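PDB 1ZBP: uncharacterized protein from Vibrio parahaemolyticus, which is of unknown function but belongs to the ImpE family, whose members are associated with type VI secretion gene clusters in other bacteria. Local coordinates for residues D147-D150 and R151-G154; D212-D216 and A217-G221. One frame throughout, in Å; residues are numbered along the deposited sequence.

Interaction 1. Residues D147-D150 and R151-G154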
# COMPACT_ATOMS: atom_id res chain seq x y z
N ASP A 147 2.97 -11.16 -5.63
CA ASP A 147 2.25 -10.98 -4.36
C ASP A 147 1.28 -12.17 -4.21
O ASP A 147 0.67 -12.60 -5.18
CB ASP A 147 1.46 -9.67 -4.37
CG ASP A 147 0.94 -9.27 -2.99
OD1 ASP A 147 0.30 -10.11 -2.31
OD2 ASP A 147 1.17 -8.12 -2.58
N ILE A 148 1.15 -12.71 -3.00
CA ILE A 148 0.26 -13.86 -2.78
C ILE A 148 -1.19 -13.48 -3.09
O ILE A 148 -1.93 -14.27 -3.68
CB ILE A 148 0.38 -14.40 -1.33
CG1 ILE A 148 1.75 -15.06 -1.13
CG2 ILE A 148 -0.74 -15.42 -1.05
CD1 ILE A 148 2.02 -15.52 0.31
N ASP A 149 -1.57 -12.27 -2.69
CA ASP A 149 -2.89 -11.69 -2.93
C ASP A 149 -3.26 -11.87 -4.41
O ASP A 149 -2.41 -11.67 -5.28
CB ASP A 149 -2.82 -10.19 -2.61
CG ASP A 149 -4.17 -9.51 -2.63
OD1 ASP A 149 -4.89 -9.57 -1.61
OD2 ASP A 149 -4.51 -8.92 -3.67
N ASP A 150 -4.51 -12.22 -4.70
CA ASP A 150 -4.92 -12.41 -6.10
C ASP A 150 -5.35 -11.13 -6.82
O ASP A 150 -5.48 -11.12 -8.04
CB ASP A 150 -6.04 -13.44 -6.20
CG ASP A 150 -5.54 -14.84 -6.07
OD1 ASP A 150 -6.26 -15.68 -5.48
OD2 ASP A 150 -4.42 -15.12 -6.57
N ARG A 151 -5.57 -10.07 -6.06
CA ARG A 151 -5.95 -8.79 -6.64
C ARG A 151 -4.68 -8.10 -7.17
O ARG A 151 -4.63 -7.63 -8.32
CB ARG A 151 -6.64 -7.91 -5.59
CG ARG A 151 -6.55 -6.41 -5.85
CD ARG A 151 -7.87 -5.85 -6.35
NE ARG A 151 -8.94 -6.16 -5.42
CZ ARG A 151 -8.95 -5.76 -4.16
NH1 ARG A 151 -7.96 -5.02 -3.70
NH2 ARG A 151 -9.94 -6.12 -3.35
N LEU A 152 -3.64 -8.05 -6.34
CA LEU A 152 -2.38 -7.42 -6.72
C LEU A 152 -1.56 -8.25 -7.71
O LEU A 152 -0.96 -7.71 -8.63
CB LEU A 152 -1.55 -7.11 -5.46
CG LEU A 152 -1.65 -5.70 -4.87
CD1 LEU A 152 -2.98 -5.04 -5.23
CD2 LEU A 152 -1.43 -5.77 -3.37
N GLY A 153 -1.54 -9.57 -7.50
CA GLY A 153 -0.80 -10.47 -8.38
C GLY A 153 0.64 -10.11 -8.67
O GLY A 153 1.49 -10.15 -7.79
N GLY A 154 0.94 -9.75 -9.92
CA GLY A 154 2.30 -9.39 -10.25
C GLY A 154 2.50 -7.89 -10.20
O GLY A 154 3.31 -7.35 -10.96
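The carboxylate of Asp-149 meets the start of 151-154 through OD2, which reaches the backbone amides of both Arg-151 and Leu-152. It follows an Asx turn, in which OD1 of Asp-147 accepts from the backbone N of Asp-149, so two aspartates shape the loop between strands 140-147 and 155-159. The two amides use OD2 differently: Leu-152 N, 2.9 Å from Asp-149 OD2, comes in on the anti lone pair, whereas Arg-151 N stands at the same 2.9 Å from Asp-149 OD2 but well above the carboxylate plane. With CG anti to its backbone N (chi1 -172°), Asp-149 brings this single oxygen to both amides; OD1 turns to Gly-237 N in a weak bond. The carbonyl O of Asp-149 takes the N-H of Gly-153 at 3.2 Å. A further backbone bond closes the loop at its base, 2.8 Å from Asp-147 N to Gly-153 O. Gly-153 makes the turn with a positive phi of 50°. OD1 of Asp-147 also meets the hydroxyl of Tyr-210, and Asp-150 OD1 is bonded to Tyr-235 N, which ties the loop to the segment after strand 202-207 and to strand 235-239. Asp-147 and Leu-152 run obliquely past each other: Asp-147 OD2, weakly bonded to Trp-243 NE1, has the CD2 methyl of Leu-152 in van der Waals contact at 3.6 Å.

Interaction 2. Residues D212-D216 and A217-G221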
# COMPACT_ATOMS: atom_id res chain seq x y z
N ASP A 212 -7.96 -4.28 1.83
CA ASP A 212 -9.13 -4.78 2.55
C ASP A 212 -8.93 -4.93 4.06
O ASP A 212 -9.88 -5.21 4.78
CB ASP A 212 -9.59 -6.12 1.97
CG ASP A 212 -10.25 -5.97 0.62
OD1 ASP A 212 -11.29 -5.28 0.54
OD2 ASP A 212 -9.73 -6.53 -0.37
N SER A 213 -7.70 -4.76 4.56
CA SER A 213 -7.46 -4.92 5.99
C SER A 213 -8.51 -4.18 6.82
O SER A 213 -8.77 -2.99 6.61
CB SER A 213 -6.03 -4.49 6.35
OG SER A 213 -5.68 -3.27 5.75
N GLU A 214 -9.12 -4.90 7.77
CA GLU A 214 -10.20 -4.37 8.62
C GLU A 214 -9.91 -4.25 10.14
O GLU A 214 -10.19 -3.21 10.74
CB GLU A 214 -11.46 -5.22 8.42
CG GLU A 214 -12.62 -4.93 9.38
CD GLU A 214 -13.10 -3.49 9.31
OE1 GLU A 214 -12.40 -2.60 9.84
OE2 GLU A 214 -14.17 -3.26 8.72
N SER A 215 -9.38 -5.30 10.75
CA SER A 215 -9.11 -5.25 12.18
C SER A 215 -8.01 -4.26 12.46
O SER A 215 -7.33 -3.81 11.54
CB SER A 215 -8.70 -6.63 12.70
OG SER A 215 -7.42 -6.99 12.22
N ASP A 216 -7.83 -3.92 13.73
CA ASP A 216 -6.79 -2.98 14.10
C ASP A 216 -5.41 -3.61 13.97
O ASP A 216 -4.41 -2.91 13.78
CB ASP A 216 -7.02 -2.45 15.52
CG ASP A 216 -8.21 -1.49 15.61
OD1 ASP A 216 -8.38 -0.65 14.69
OD2 ASP A 216 -8.96 -1.56 16.60
N ALA A 217 -5.35 -4.94 14.06
CA ALA A 217 -4.08 -5.64 13.92
C ALA A 217 -3.68 -5.66 12.45
O ALA A 217 -2.50 -5.61 12.12
CB ALA A 217 -4.19 -7.07 14.46
N GLN A 218 -4.66 -5.73 11.56
CA GLN A 218 -4.40 -5.74 10.12
C GLN A 218 -3.95 -4.34 9.65
O GLN A 218 -2.98 -4.21 8.90
CB GLN A 218 -5.66 -6.20 9.39
CG GLN A 218 -5.91 -7.70 9.55
CD GLN A 218 -7.38 -8.09 9.48
OE1 GLN A 218 -8.23 -7.33 8.99
NE2 GLN A 218 -7.69 -9.28 9.97
N LYS A 219 -4.63 -3.31 10.13
CA LYS A 219 -4.29 -1.96 9.77
C LYS A 219 -2.90 -1.61 10.26
O LYS A 219 -2.13 -0.96 9.56
CB LYS A 219 -5.32 -0.99 10.34
CG LYS A 219 -6.68 -1.12 9.71
CD LYS A 219 -7.65 -0.12 10.28
CE LYS A 219 -9.05 -0.33 9.72
NZ LYS A 219 -10.03 0.56 10.40
N LEU A 220 -2.56 -2.06 11.46
CA LEU A 220 -1.24 -1.79 12.03
C LEU A 220 -0.17 -2.66 11.37
O LEU A 220 1.03 -2.44 11.57
CB LEU A 220 -1.26 -2.04 13.54
CG LEU A 220 -1.92 -0.97 14.43
CD1 LEU A 220 -2.17 -1.57 15.81
CD2 LEU A 220 -1.03 0.27 14.53
N GLY A 221 -0.60 -3.64 10.58
CA GLY A 221 0.33 -4.52 9.92
C GLY A 221 0.95 -5.52 10.87
O GLY A 221 2.08 -5.94 10.66
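A short helix starts in this continuous segment: Lys-219 N bonds to Ser-215 O and Leu-220 N to Asp-216 O, each at 3.1 Å, before Gly-221 leaves helical geometry with positive phi in a Schellman motif, its N bonded to Gln-218 O. At the beginning of the helix Ser-215 and Gln-218 answer each other. OG of Ser-215, held between its backbone N and carbonyl carbon (chi1 70°), accepts from Gln-218 N at 3.1 Å. In return, the Gln-218 chain reaches back across the serine, and its OE1 takes two backbone N-H groups. Glu-214 N, 2.9 Å from Gln-218 OE1, approaches in the carbonyl plane; Ser-215 N, also 2.9 Å from Gln-218 OE1, sits far above that plane. Two donors thus grip one amide oxygen and fix how the group is turned. CB of Ser-213 packs on CB of Gln-218 at 3.5 Å, while OG of Ser-213 bonds to Tyr-210 O. Glu-214 and the extended chain of Lys-219 lie alongside each other, pointing the same way; the ion pair of Glu-214 OE1 with Lys-219 NZ is long, 4.0 Å, and the stronger partner of NZ is Asp-44 O, to which it is hydrogen-bonded. The reciprocal bonds of Ser-215 and Gln-218 form a capping box, with Ser-215 as N-cap of helix 216-219.

In the fold
Both interactions are local, one a loop and the other a capped short helix, with their centres about 18 Å apart in the ImpE region, yet their settings differ. Interaction 1 is buried, in the connection between strands 140-147 and 155-159, and relies on aspartate carboxylates that accept backbone amides. Interaction 2 lies at the surface, where a serine and a glutamine amide cap the start of helix 216-219 beside helix 13-25, and the ion pair between its own two segments is long. They meet directly: NH2 of Arg-151 forms a salt bridge with OD2 of Asp-212, 3.0 Å apart. Tyr-210 also connects them, its hydroxyl hydrogen-bonded to Asp-147 OD1 and its carbonyl O to Ser-213 OG.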